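Local structure of SusD superfamily protein (Bacteroides vulgatus ATCC 8482, 3JQ0) at residues N44-E49 / Q297-R302; A290-L295 / R353-D358; T317-A322 / T339-G344; I361-D366 / R440-E445. The protein probably binds nutrients, perhaps sugars, at the bacterial outer membrane. All blocks are in the same frame, centred on the assembly; numbering follows the deposited sequence.

The four contacts show how chemistry follows place in a largely helical fold. Interaction 1 is the most open, a beta turn held beside a short two-stranded sheet by one side-chain amide. Interaction 2 joins two irregular loops through an arginine, a glutamine and a water, and its Arg353 and Asp357 also bond the backbone of 339-344 in interaction 3. That third contact, mostly buried, closes the foot of a hairpin with a tyrosine ring lying along a lysine. Interaction 4, about 6 Å from the chain centre, is wholly buried and built on charge; Lys341 of interaction 3 adds a salt bridge to its Glu445. Val300 of interaction 1 packs on Leu320 and Phe444.

Interaction 1 (N44-E49 / Q297-R302)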
loop_
_atom_site.group_PDB
_atom_site.type_symbol
_atom_site.label_atom_id
_atom_site.label_comp_id
_atom_site.label_asym_id
_atom_site.label_seq_id
_atom_site.Cartn_x
_atom_site.Cartn_y
_atom_site.Cartn_z
ATOM N N ASN A 44 4.492 20.602 7.719
ATOM C CA ASN A 44 5.879 20.772 7.362
ATOM C C ASN A 44 6.725 19.743 8.106
ATOM O O ASN A 44 6.467 19.468 9.292
ATOM C CB ASN A 44 6.401 22.169 7.725
ATOM C CG ASN A 44 5.916 23.251 6.815
ATOM O OD1 ASN A 44 5.241 22.996 5.819
ATOM N ND2 ASN A 44 6.340 24.469 7.077
ATOM N N PRO A 45 7.737 19.171 7.469
ATOM C CA PRO A 45 8.672 18.293 8.194
ATOM C C PRO A 45 9.123 18.920 9.522
ATOM O O PRO A 45 9.639 20.057 9.540
ATOM C CB PRO A 45 9.799 18.107 7.194
ATOM C CG PRO A 45 9.106 18.190 5.833
ATOM C CD PRO A 45 8.081 19.301 6.041
ATOM N N ILE A 46 8.966 18.199 10.608
ATOM C CA ILE A 46 9.277 18.766 11.892
ATOM C C ILE A 46 10.755 19.112 12.046
ATOM O O ILE A 46 11.092 20.039 12.794
ATOM C CB ILE A 46 8.768 17.921 13.063
ATOM C CG1 ILE A 46 9.441 16.523 13.148
ATOM C CG2 ILE A 46 7.241 17.819 12.992
ATOM C CD1 ILE A 46 8.923 15.629 14.290
ATOM N N GLY A 47 11.610 18.377 11.366
ATOM C CA GLY A 47 13.037 18.613 11.385
ATOM C C GLY A 47 13.504 19.764 10.531
ATOM O O GLY A 47 14.723 19.976 10.432
ATOM N N GLY A 48 12.587 20.456 9.860
ATOM C CA GLY A 48 12.940 21.660 9.109
ATOM C C GLY A 48 13.242 21.476 7.642
ATOM O O GLY A 48 13.524 22.432 6.955
ATOM N N GLU A 49 13.189 20.233 7.161
ATOM C CA GLU A 49 13.464 19.973 5.752
ATOM C C GLU A 49 12.495 20.706 4.847
ATOM O O GLU A 49 11.300 20.715 5.082
ATOM C CB GLU A 49 13.340 18.488 5.429
ATOM C CG GLU A 49 14.318 17.534 6.109
ATOM C CD GLU A 49 13.872 16.963 7.415
ATOM O OE1 GLU A 49 13.180 17.628 8.172
ATOM O OE2 GLU A 49 14.264 15.783 7.648
ATOM N N GLN A 297 10.509 14.393 3.892
ATOM C CA GLN A 297 9.785 15.360 3.048
ATOM C C GLN A 297 8.262 15.220 3.057
ATOM O O GLN A 297 7.576 16.117 2.609
ATOM C CB GLN A 297 10.304 15.279 1.588
ATOM C CG GLN A 297 11.735 15.715 1.440
ATOM C CD GLN A 297 12.225 15.730 0.039
ATOM O OE1 GLN A 297 11.583 15.170 -0.859
ATOM N NE2 GLN A 297 13.400 16.339 -0.170
ATOM N N LEU A 298 7.755 14.109 3.628
ATOM C CA LEU A 298 6.345 13.873 3.866
ATOM C C LEU A 298 6.198 13.669 5.366
ATOM O O LEU A 298 6.841 12.764 5.914
ATOM C CB LEU A 298 5.843 12.631 3.116
ATOM C CG LEU A 298 5.507 12.784 1.627
ATOM C CD1 LEU A 298 5.262 11.410 1.004
ATOM C CD2 LEU A 298 4.304 13.759 1.427
ATOM N N GLN A 299 5.432 14.538 6.028
ATOM C CA GLN A 299 5.320 14.573 7.488
ATOM C C GLN A 299 3.907 14.226 7.906
ATOM O O GLN A 299 2.954 14.970 7.622
ATOM C CB GLN A 299 5.697 15.986 7.947
ATOM C CG GLN A 299 5.466 16.232 9.426
ATOM C CD GLN A 299 6.303 15.375 10.326
ATOM O OE1 GLN A 299 7.547 15.476 10.290
ATOM N NE2 GLN A 299 5.666 14.566 11.170
ATOM N N VAL A 300 3.770 13.139 8.667
ATOM C CA VAL A 300 2.516 12.794 9.294
ATOM C C VAL A 300 2.046 14.006 10.106
ATOM O O VAL A 300 2.821 14.589 10.875
ATOM C CB VAL A 300 2.658 11.547 10.177
ATOM C CG1 VAL A 300 1.398 11.284 11.040
ATOM C CG2 VAL A 300 3.054 10.307 9.339
ATOM N N ARG A 301 0.767 14.350 9.992
ATOM C CA ARG A 301 0.205 15.492 10.714
ATOM C C ARG A 301 0.487 15.299 12.207
ATOM O O ARG A 301 0.191 14.243 12.783
ATOM C CB ARG A 301 -1.307 15.548 10.498
ATOM C CG ARG A 301 -1.718 15.937 9.099
ATOM C CD ARG A 301 -1.505 17.433 8.811
ATOM N NE ARG A 301 -2.128 17.863 7.569
ATOM C CZ ARG A 301 -2.167 19.130 7.157
ATOM N NH1 ARG A 301 -1.561 20.067 7.837
ATOM N NH2 ARG A 301 -2.794 19.449 6.026
ATOM N N ARG A 302 0.993 16.340 12.844
ATOM C CA ARG A 302 1.358 16.250 14.267
ATOM C C ARG A 302 0.150 15.866 15.129
ATOM O O ARG A 302 0.247 15.062 16.056
ATOM C CB ARG A 302 1.975 17.560 14.718
ATOM C CG ARG A 302 3.304 17.866 14.072
ATOM C CD ARG A 302 3.734 19.277 14.300
ATOM N NE ARG A 302 2.815 20.185 13.663
ATOM C CZ ARG A 302 2.753 21.472 13.907
ATOM N NH1 ARG A 302 3.609 22.024 14.771
ATOM N NH2 ARG A 302 1.864 22.231 13.290
#
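The carboxamide of Gln299 is held at both polar atoms: OE1 accepts a hydrogen bond of 3.1 Å from the backbone N of Ile46, and NE2 donates to Val300 O and to Pro337 O. The setting is the end of a small antiparallel sheet, strands 41-43 and 299-300, where the chain leaves the first strand and enters a type I beta turn from Pro45 to Gly48. Here a side chain from the partner strand takes up an N-H inside the turn. That N-H is aimed closely at OE1 (168°), although the nitrogen stands above the plane of the carboxamide. The bond from Gln299 NE2 to Val300 O, 2.9 Å long, instead lies in the amide plane and on a carbonyl lone pair, which fixes the rotation of the group. With Gln299 CG anti to the backbone N (chi1 173°), that carbon rests 3.4 Å from Asn44 O; a further bend at chi2 places CD. An alanine here would probably leave Ile46 N without its acceptor and Val300 O and Pro337 O without the NE2 donor. Ile46 crosses the glutamine at about a right angle, with CG1 and CG2 both close to OE1. Arg302, whose NE is engaged in a salt bridge with Asp43, touches Ile46 with its aliphatic part, CD lying 4.0 Å from Ile46 CG2.

Interaction 2 (A290-L295 / R353-D358)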
loop_
_atom_site.group_PDB
_atom_site.type_symbol
_atom_site.label_atom_id
_atom_site.label_comp_id
_atom_site.label_asym_id
_atom_site.label_seq_id
_atom_site.Cartn_x
_atom_site.Cartn_y
_atom_site.Cartn_z
ATOM N N ALA A 290 18.733 6.431 18.215
ATOM C CA ALA A 290 19.860 7.224 17.746
ATOM C C ALA A 290 20.462 6.709 16.448
ATOM O O ALA A 290 21.249 7.400 15.839
ATOM C CB ALA A 290 20.964 7.298 18.811
ATOM N N GLN A 291 20.087 5.492 16.030
ATOM C CA GLN A 291 20.598 4.903 14.777
ATOM C C GLN A 291 19.858 5.418 13.554
ATOM O O GLN A 291 20.308 5.194 12.430
ATOM C CB GLN A 291 20.452 3.382 14.808
ATOM C CG GLN A 291 21.229 2.750 15.937
ATOM C CD GLN A 291 20.800 1.322 16.237
ATOM O OE1 GLN A 291 19.786 0.836 15.760
ATOM N NE2 GLN A 291 21.601 0.641 17.043
ATOM N N LEU A 292 18.702 6.053 13.729
ATOM C CA LEU A 292 17.882 6.445 12.566
ATOM C C LEU A 292 18.550 7.593 11.838
ATOM O O LEU A 292 18.918 8.561 12.467
ATOM C CB LEU A 292 16.476 6.852 13.010
ATOM C CG LEU A 292 15.666 5.797 13.739
ATOM C CD1 LEU A 292 14.318 6.429 14.234
ATOM C CD2 LEU A 292 15.405 4.519 12.925
ATOM N N ASN A 293 18.600 7.532 10.508
ATOM C CA ASN A 293 19.135 8.630 9.717
ATOM C C ASN A 293 18.556 8.654 8.340
ATOM O O ASN A 293 18.749 7.745 7.567
ATOM C CB ASN A 293 20.644 8.548 9.572
ATOM C CG ASN A 293 21.232 9.811 9.001
ATOM O OD1 ASN A 293 20.828 10.929 9.397
ATOM N ND2 ASN A 293 22.176 9.658 8.093
ATOM N N GLY A 294 17.839 9.676 8.013
ATOM C CA GLY A 294 17.216 9.845 6.737
ATOM C C GLY A 294 16.852 11.284 6.520
ATOM O O GLY A 294 17.373 12.195 7.167
ATOM N N LEU A 295 15.942 11.509 5.593
ATOM C CA LEU A 295 15.402 12.813 5.283
ATOM C C LEU A 295 13.880 12.706 5.238
ATOM O O LEU A 295 13.357 11.750 4.671
ATOM C CB LEU A 295 15.963 13.262 3.942
ATOM C CG LEU A 295 15.801 14.676 3.459
ATOM C CD1 LEU A 295 16.773 15.567 4.177
ATOM C CD2 LEU A 295 16.123 14.761 1.919
ATOM N N ARG A 353 20.863 2.937 10.810
ATOM C CA ARG A 353 19.949 1.863 10.464
ATOM C C ARG A 353 19.904 1.650 8.945
ATOM O O ARG A 353 19.963 2.608 8.196
ATOM C CB ARG A 353 18.559 2.212 10.982
ATOM C CG ARG A 353 17.604 1.044 11.096
ATOM C CD ARG A 353 17.930 0.096 12.248
ATOM N NE ARG A 353 17.890 0.720 13.557
ATOM C CZ ARG A 353 16.772 1.003 14.235
ATOM N NH1 ARG A 353 15.568 0.783 13.715
ATOM N NH2 ARG A 353 16.850 1.585 15.421
ATOM N N SER A 354 19.792 0.391 8.556
ATOM C CA SER A 354 19.642 0.020 7.161
ATOM C C SER A 354 18.201 -0.393 6.892
ATOM O O SER A 354 17.698 -1.355 7.491
ATOM C CB SER A 354 20.600 -1.122 6.825
ATOM O OG SER A 354 21.967 -0.693 6.966
ATOM N N PHE A 355 17.535 0.319 5.993
ATOM C CA PHE A 355 16.112 0.087 5.687
ATOM C C PHE A 355 15.956 -0.970 4.622
ATOM O O PHE A 355 15.717 -0.682 3.434
ATOM C CB PHE A 355 15.443 1.433 5.372
ATOM C CG PHE A 355 15.396 2.311 6.588
ATOM C CD1 PHE A 355 14.453 2.091 7.574
ATOM C CD2 PHE A 355 16.333 3.296 6.812
ATOM C CE1 PHE A 355 14.390 2.844 8.724
ATOM C CE2 PHE A 355 16.271 4.110 7.976
ATOM C CZ PHE A 355 15.304 3.848 8.925
ATOM N N LEU A 356 16.102 -2.204 5.103
ATOM C CA LEU A 356 16.145 -3.406 4.264
ATOM C C LEU A 356 14.961 -4.321 4.491
ATOM O O LEU A 356 15.002 -5.483 4.103
ATOM C CB LEU A 356 17.462 -4.135 4.508
ATOM C CG LEU A 356 18.717 -3.335 4.178
ATOM C CD1 LEU A 356 19.993 -4.179 4.567
ATOM C CD2 LEU A 356 18.788 -2.938 2.731
ATOM N N ASP A 357 13.888 -3.793 5.096
ATOM C CA ASP A 357 12.681 -4.577 5.265
ATOM C C ASP A 357 12.068 -4.918 3.919
ATOM O O ASP A 357 12.192 -4.157 2.955
ATOM C CB ASP A 357 11.612 -3.796 6.037
ATOM C CG ASP A 357 11.989 -3.580 7.463
ATOM O OD1 ASP A 357 12.159 -4.575 8.190
ATOM O OD2 ASP A 357 12.062 -2.386 7.854
ATOM N N ASP A 358 11.368 -6.052 3.873
ATOM C CA ASP A 358 10.474 -6.296 2.761
ATOM C C ASP A 358 9.305 -5.310 2.795
ATOM O O ASP A 358 8.952 -4.815 3.860
ATOM C CB ASP A 358 9.897 -7.729 2.816
ATOM C CG ASP A 358 10.911 -8.811 2.477
ATOM O OD1 ASP A 358 12.058 -8.489 2.077
ATOM O OD2 ASP A 358 10.498 -9.992 2.613
HETATM O O HOH W 1 19.445 5.265 8.784
#
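Gln291 and Arg353 meet with their flat ends turned almost perpendicular, the amide and guanidinium planes 88° apart. Gln291 OE1 comes to the edge of the guanidinium and accepts from Arg353 NE at 2.9 Å, with a second, weak bond from Arg353 NH2. Both bonds are bent, as is common where one oxygen is shared by two donors. The arginine chain bends at chi2 and chi3, the latter (61°) setting NE. Its remaining polar reach goes elsewhere, NH1 donating to Gln343 O and NH2 weakly to Pro288 O. Leu292 runs beside the arginine in the same direction and places CD2 over one face of the guanidinium, 3.8 Å from Arg353 NH1. This is a loop-to-loop contact: 290-295 leaves a short 3-10 turn, while 353-358 belongs to the link between strands 332-339 and 359-363 and makes an inverse gamma turn centred on Phe355. The backbones are joined by Arg353 N donating to Gln291 O at 2.8 Å. Further along, one water donates to Asn293 O and to Arg353 O, bridging the two carbonyls. The Phe355 ring carries Arg353 CG over one face, displaced toward the rim, and also meets the ring of Tyr261. Leu292 CD2 approaches that ring obliquely, 4.1 Å from Phe355 CZ, and Asn293 O lies near the ring plane at its edge.

Interaction 3 (T317-A322 / T339-G344); sequences TTSLKA and TYKFQG
Tyr340 starts among backbone carbonyls of 317-322: its CB lies 3.4 Å from Ser319 O and close to Thr318 O, while its own N donates a 2.9 Å hydrogen bond to Ser319 O. Beyond CB the ring lies side by side with Lys321, pointing the same way. CD2 passes 3.5 Å from Thr317 O. Over the ring centre sits Lys321 CB in a CH-pi contact, 3.7 Å from the centroid of Tyr340 and only 10° off the normal. On the opposite face Gln343 NE2 lies over the centre, fixed there by its 2.8 Å hydrogen bond to Tyr340 O. At the tip, Tyr340 OH lies 3.6 Å from Lys321 CD and bonds to Asp289 OD1; in the conformer given, Lys321 NZ forms a salt bridge with Asp289 OD2. An alanine here would probably open a gap between Lys321 and Gln343 and leave Asp289 OD1 without its hydroxyl partner. A water links Ser319 OG, also bonded to Arg315 O, with Lys341 NZ, also bonded to Met443 O. The contact closes the foot of the antiparallel hairpin 320-326 and 332-339, where helix 315-319 runs directly into the first strand, with Thr318, Ser319 and Lys341 packed against helix 229-233.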
loop_
_atom_site.group_PDB
_atom_site.type_symbol
_atom_site.label_atom_id
_atom_site.label_comp_id
_atom_site.label_asym_id
_atom_site.label_seq_id
_atom_site.Cartn_x
_atom_site.Cartn_y
_atom_site.Cartn_z
ATOM N N THR A 317 2.060 2.830 18.584
ATOM C CA THR A 317 3.473 3.111 18.841
ATOM C C THR A 317 4.397 2.225 18.024
ATOM O O THR A 317 5.604 2.455 18.010
ATOM C CB THR A 317 3.757 2.995 20.312
ATOM O OG1 THR A 317 3.369 1.711 20.761
ATOM C CG2 THR A 317 3.016 4.072 21.101
ATOM N N THR A 318 3.848 1.250 17.304
ATOM C CA THR A 318 4.631 0.523 16.299
ATOM C C THR A 318 4.694 1.363 15.006
ATOM O O THR A 318 5.743 1.431 14.348
ATOM C CB THR A 318 4.058 -0.883 16.067
ATOM O OG1 THR A 318 4.257 -1.657 17.241
ATOM C CG2 THR A 318 4.699 -1.564 14.880
ATOM N N SER A 319 3.591 2.004 14.630
ATOM C CA SER A 319 3.542 2.789 13.399
ATOM C C SER A 319 4.207 4.135 13.489
ATOM O O SER A 319 4.791 4.613 12.510
ATOM C CB SER A 319 2.080 3.010 12.981
ATOM O OG SER A 319 1.418 1.772 12.691
ATOM N N LEU A 320 4.107 4.769 14.676
ATOM C CA LEU A 320 4.586 6.133 14.909
ATOM C C LEU A 320 5.334 6.192 16.199
ATOM O O LEU A 320 4.959 5.521 17.168
ATOM C CB LEU A 320 3.407 7.101 15.000
ATOM C CG LEU A 320 2.519 7.226 13.791
ATOM C CD1 LEU A 320 1.261 8.062 14.083
ATOM C CD2 LEU A 320 3.271 7.749 12.587
ATOM N N LYS A 321 6.314 7.091 16.272
ATOM C CA LYS A 321 6.921 7.458 17.556
ATOM C C LYS A 321 6.791 8.954 17.750
ATOM O O LYS A 321 7.099 9.740 16.857
ATOM C CB LYS A 321 8.379 7.016 17.702
ATOM C CG LYS A 321 8.945 7.355 19.094
ATOM C CD LYS A 321 10.250 6.628 19.422
ATOM C CE LYS A 321 10.648 6.709 20.909
ATOM N NZ LYS A 321 11.275 5.432 21.362
ATOM N N ALA A 322 6.363 9.342 18.943
ATOM C CA ALA A 322 6.317 10.754 19.316
ATOM C C ALA A 322 7.699 11.194 19.763
ATOM O O ALA A 322 8.300 10.584 20.661
ATOM C CB ALA A 322 5.287 10.955 20.451
ATOM N N THR A 339 7.932 8.534 11.463
ATOM C CA THR A 339 7.570 7.278 10.805
ATOM C C THR A 339 8.298 6.118 11.449
ATOM O O THR A 339 9.517 6.137 11.554
ATOM C CB THR A 339 7.975 7.363 9.335
ATOM O OG1 THR A 339 7.458 8.545 8.755
ATOM C CG2 THR A 339 7.546 6.125 8.570
ATOM N N TYR A 340 7.566 5.077 11.866
ATOM C CA TYR A 340 8.186 4.069 12.745
ATOM C C TYR A 340 7.884 2.621 12.344
ATOM O O TYR A 340 8.494 1.739 12.904
ATOM C CB TYR A 340 7.752 4.329 14.205
ATOM C CG TYR A 340 8.807 4.042 15.257
ATOM C CD1 TYR A 340 10.014 4.714 15.265
ATOM C CD2 TYR A 340 8.516 3.174 16.298
ATOM C CE1 TYR A 340 10.936 4.476 16.271
ATOM C CE2 TYR A 340 9.430 2.962 17.311
ATOM C CZ TYR A 340 10.618 3.619 17.287
ATOM O OH TYR A 340 11.538 3.409 18.326
ATOM N N LYS A 341 7.021 2.377 11.358
ATOM C CA LYS A 341 6.604 1.000 11.093
ATOM C C LYS A 341 7.722 0.085 10.634
ATOM O O LYS A 341 7.779 -1.064 10.991
ATOM C CB LYS A 341 5.492 1.005 10.039
ATOM C CG LYS A 341 5.059 -0.400 9.596
ATOM C CD LYS A 341 3.813 -0.356 8.700
ATOM C CE LYS A 341 2.519 -0.263 9.513
ATOM N NZ LYS A 341 1.318 -0.118 8.628
ATOM N N PHE A 342 8.556 0.591 9.713
ATOM C CA PHE A 342 9.645 -0.187 9.127
ATOM C C PHE A 342 10.938 0.172 9.847
ATOM O O PHE A 342 11.453 1.287 9.748
ATOM C CB PHE A 342 9.697 -0.000 7.616
ATOM C CG PHE A 342 8.423 -0.467 6.932
ATOM C CD1 PHE A 342 8.191 -1.801 6.710
ATOM C CD2 PHE A 342 7.437 0.430 6.538
ATOM C CE1 PHE A 342 7.050 -2.247 6.092
ATOM C CE2 PHE A 342 6.285 -0.025 5.923
ATOM C CZ PHE A 342 6.099 -1.361 5.703
ATOM N N GLN A 343 11.444 -0.776 10.619
ATOM C CA GLN A 343 12.590 -0.580 11.470
ATOM C C GLN A 343 13.899 -1.044 10.888
ATOM O O GLN A 343 14.981 -0.741 11.428
ATOM C CB GLN A 343 12.357 -1.245 12.824
ATOM C CG GLN A 343 11.283 -0.597 13.669
ATOM C CD GLN A 343 11.771 0.685 14.322
ATOM O OE1 GLN A 343 12.873 0.752 14.895
ATOM N NE2 GLN A 343 10.934 1.702 14.272
ATOM N N GLY A 344 13.862 -1.777 9.786
ATOM C CA GLY A 344 15.102 -2.210 9.162
ATOM C C GLY A 344 15.963 -3.061 10.104
ATOM O O GLY A 344 15.465 -3.860 10.905
HETATM O O HOH W 2 -0.384 1.167 10.583
#

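Interaction 4 (I361-D366 / R440-E445)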
loop_
_atom_site.group_PDB
_atom_site.type_symbol
_atom_site.label_atom_id
_atom_site.label_comp_id
_atom_site.label_asym_id
_atom_site.label_seq_id
_atom_site.Cartn_x
_atom_site.Cartn_y
_atom_site.Cartn_z
ATOM N N ILE A 361 2.798 -5.941 -0.110
ATOM C CA ILE A 361 1.787 -5.502 -1.089
ATOM C C ILE A 361 0.423 -5.983 -0.650
ATOM O O ILE A 361 -0.539 -5.209 -0.525
ATOM C CB ILE A 361 2.144 -5.927 -2.528
ATOM C CG1 ILE A 361 3.472 -5.303 -2.982
ATOM C CG2 ILE A 361 1.001 -5.621 -3.483
ATOM C CD1 ILE A 361 3.451 -3.817 -3.117
ATOM N N TYR A 362 0.306 -7.295 -0.454
ATOM C CA TYR A 362 -0.934 -7.913 0.051
ATOM C C TYR A 362 -0.655 -8.718 1.298
ATOM O O TYR A 362 0.135 -9.684 1.231
ATOM C CB TYR A 362 -1.597 -8.800 -0.992
ATOM C CG TYR A 362 -2.123 -8.107 -2.228
ATOM C CD1 TYR A 362 -2.928 -6.963 -2.129
ATOM C CD2 TYR A 362 -1.860 -8.603 -3.481
ATOM C CE1 TYR A 362 -3.486 -6.385 -3.248
ATOM C CE2 TYR A 362 -2.418 -8.017 -4.623
ATOM C CZ TYR A 362 -3.227 -6.890 -4.500
ATOM O OH TYR A 362 -3.774 -6.361 -5.655
ATOM N N ARG A 363 -1.327 -8.349 2.387
ATOM C CA ARG A 363 -1.273 -9.019 3.681
ATOM C C ARG A 363 -2.586 -9.652 4.028
ATOM O O ARG A 363 -3.646 -9.155 3.582
ATOM C CB ARG A 363 -0.965 -7.912 4.850
ATOM C CG ARG A 363 0.395 -7.377 4.836
ATOM C CD ARG A 363 0.792 -6.806 6.075
ATOM N NE ARG A 363 0.270 -5.500 6.434
ATOM C CZ ARG A 363 -0.523 -5.261 7.462
ATOM N NH1 ARG A 363 -1.144 -6.200 8.152
ATOM N NH2 ARG A 363 -0.710 -3.998 7.807
ATOM N N TYR A 364 -2.590 -10.661 4.899
ATOM C CA TYR A 364 -3.840 -11.289 5.263
ATOM C C TYR A 364 -4.834 -10.303 5.939
ATOM O O TYR A 364 -6.035 -10.422 5.708
ATOM C CB TYR A 364 -3.621 -12.526 6.112
ATOM C CG TYR A 364 -4.866 -13.352 6.280
ATOM C CD1 TYR A 364 -5.426 -14.003 5.207
ATOM C CD2 TYR A 364 -5.500 -13.498 7.500
ATOM C CE1 TYR A 364 -6.573 -14.760 5.349
ATOM C CE2 TYR A 364 -6.631 -14.269 7.654
ATOM C CZ TYR A 364 -7.169 -14.901 6.577
ATOM O OH TYR A 364 -8.309 -15.660 6.663
ATOM N N ALA A 365 -4.368 -9.326 6.724
ATOM C CA ALA A 365 -5.321 -8.358 7.285
ATOM C C ALA A 365 -6.051 -7.619 6.166
ATOM O O ALA A 365 -7.182 -7.169 6.355
ATOM C CB ALA A 365 -4.648 -7.374 8.223
ATOM N N ASP A 366 -5.362 -7.388 5.038
ATOM C CA ASP A 366 -5.964 -6.711 3.867
ATOM C C ASP A 366 -7.068 -7.594 3.298
ATOM O O ASP A 366 -8.169 -7.105 3.035
ATOM C CB ASP A 366 -4.820 -6.425 2.861
ATOM C CG ASP A 366 -5.150 -5.478 1.737
ATOM O OD1 ASP A 366 -6.248 -4.884 1.731
ATOM O OD2 ASP A 366 -4.249 -5.313 0.894
ATOM N N ARG A 440 -5.786 2.631 10.419
ATOM C CA ARG A 440 -4.968 2.175 11.528
ATOM C C ARG A 440 -4.021 1.061 11.122
ATOM O O ARG A 440 -2.896 0.968 11.666
ATOM C CB ARG A 440 -5.889 1.726 12.684
ATOM C CG ARG A 440 -6.588 2.888 13.360
ATOM C CD ARG A 440 -7.563 2.433 14.427
ATOM N NE ARG A 440 -8.085 3.583 15.161
ATOM C CZ ARG A 440 -9.156 3.574 15.944
ATOM N NH1 ARG A 440 -9.940 2.516 16.015
ATOM N NH2 ARG A 440 -9.447 4.677 16.615
ATOM N N GLU A 441 -4.429 0.167 10.224
ATOM C CA GLU A 441 -3.714 -1.045 9.907
ATOM C C GLU A 441 -2.581 -0.771 8.886
ATOM O O GLU A 441 -1.574 -1.491 8.920
ATOM C CB GLU A 441 -4.721 -2.062 9.339
ATOM C CG GLU A 441 -4.167 -3.440 9.090
ATOM C CD GLU A 441 -3.694 -4.221 10.326
ATOM O OE1 GLU A 441 -4.208 -3.924 11.426
ATOM O OE2 GLU A 441 -2.867 -5.173 10.132
ATOM N N PHE A 442 -2.746 0.187 7.969
ATOM C CA PHE A 442 -1.957 0.252 6.752
ATOM C C PHE A 442 -1.156 1.528 6.558
ATOM O O PHE A 442 -0.749 1.834 5.440
ATOM C CB PHE A 442 -2.829 -0.012 5.499
ATOM C CG PHE A 442 -3.375 -1.426 5.461
ATOM C CD1 PHE A 442 -2.510 -2.502 5.280
ATOM C CD2 PHE A 442 -4.726 -1.678 5.620
ATOM C CE1 PHE A 442 -2.999 -3.818 5.251
ATOM C CE2 PHE A 442 -5.195 -2.964 5.592
ATOM C CZ PHE A 442 -4.341 -4.029 5.482
HETATM N N MSE A 443 -0.824 2.260 7.632
HETATM C CA MSE A 443 0.035 3.417 7.437
HETATM C C MSE A 443 1.307 3.043 6.739
HETATM O O MSE A 443 1.940 2.016 7.079
HETATM C CB MSE A 443 0.379 4.097 8.786
HETATM C CG MSE A 443 -0.782 4.600 9.570
HETATM SE SE MSE A 443 -0.253 5.703 11.057
HETATM C CE MSE A 443 0.133 7.301 10.003
ATOM N N PHE A 444 1.744 3.870 5.773
ATOM C CA PHE A 444 2.990 3.654 5.026
ATOM C C PHE A 444 2.952 2.445 4.076
ATOM O O PHE A 444 3.959 2.095 3.514
ATOM C CB PHE A 444 4.245 3.600 5.944
ATOM C CG PHE A 444 4.197 4.614 7.040
ATOM C CD1 PHE A 444 4.182 5.976 6.761
ATOM C CD2 PHE A 444 4.075 4.244 8.368
ATOM C CE1 PHE A 444 4.050 6.923 7.714
ATOM C CE2 PHE A 444 3.951 5.206 9.369
ATOM C CZ PHE A 444 3.935 6.553 9.027
ATOM N N GLU A 445 1.769 1.870 3.849
ATOM C CA GLU A 445 1.600 0.735 2.974
ATOM C C GLU A 445 0.827 1.054 1.707
ATOM O O GLU A 445 0.574 0.165 0.907
ATOM C CB GLU A 445 1.021 -0.476 3.705
ATOM C CG GLU A 445 1.975 -1.073 4.742
ATOM C CD GLU A 445 1.320 -2.199 5.504
ATOM O OE1 GLU A 445 1.271 -3.309 4.905
ATOM O OE2 GLU A 445 0.938 -2.008 6.682
#
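A buried salt-bridge network joins the corner where strand 359-363 gives way to helix 364-377 to the end of helix 430-441, with Arg363 set between Glu441 and Glu445. The arginine grips Glu445 side-on with two nitrogens: NE donates to Glu445 OE1 at 2.9 Å and NH2 to Glu445 OE2 at 2.8 Å. Both oxygens use syn lone pairs, and the guanidinium and carboxylate are nearly coplanar, 20° apart. A bend at chi3 (-76°) sets NE for this pairing. Glu441 meets the guanidinium from another edge, its OE2 taking a nearly straight 2.8 Å bond from Arg363 NH1 on an anti lone pair. Arg363 lies at the N-cap position of helix 364-377, just after a classic beta bulge in which Ile361 and Tyr362 face Phe245. Across from it, helix 430-441 gives way to a type II beta turn from Phe442 to Glu445, so Glu441 comes just before the turn and Glu445 closes it. Phe442 reaches tip to tip toward Arg363 and sets CE1 over one guanidinium face, displaced toward the rim, the two planes 44° apart. The same ring brings CZ to 3.5 Å from Asp366 CA. Ala365 CB packs 3.4 Å from Glu441 OE2. The network continues beyond these segments: Arg363 NH1 also pairs with Glu242, Glu441 with Arg392 and Arg315, and Glu445 with Lys341. With so many cations close by, the two glutamates would be expected to stay ionised despite burial. Asp366 turns its carboxylate to Arg438.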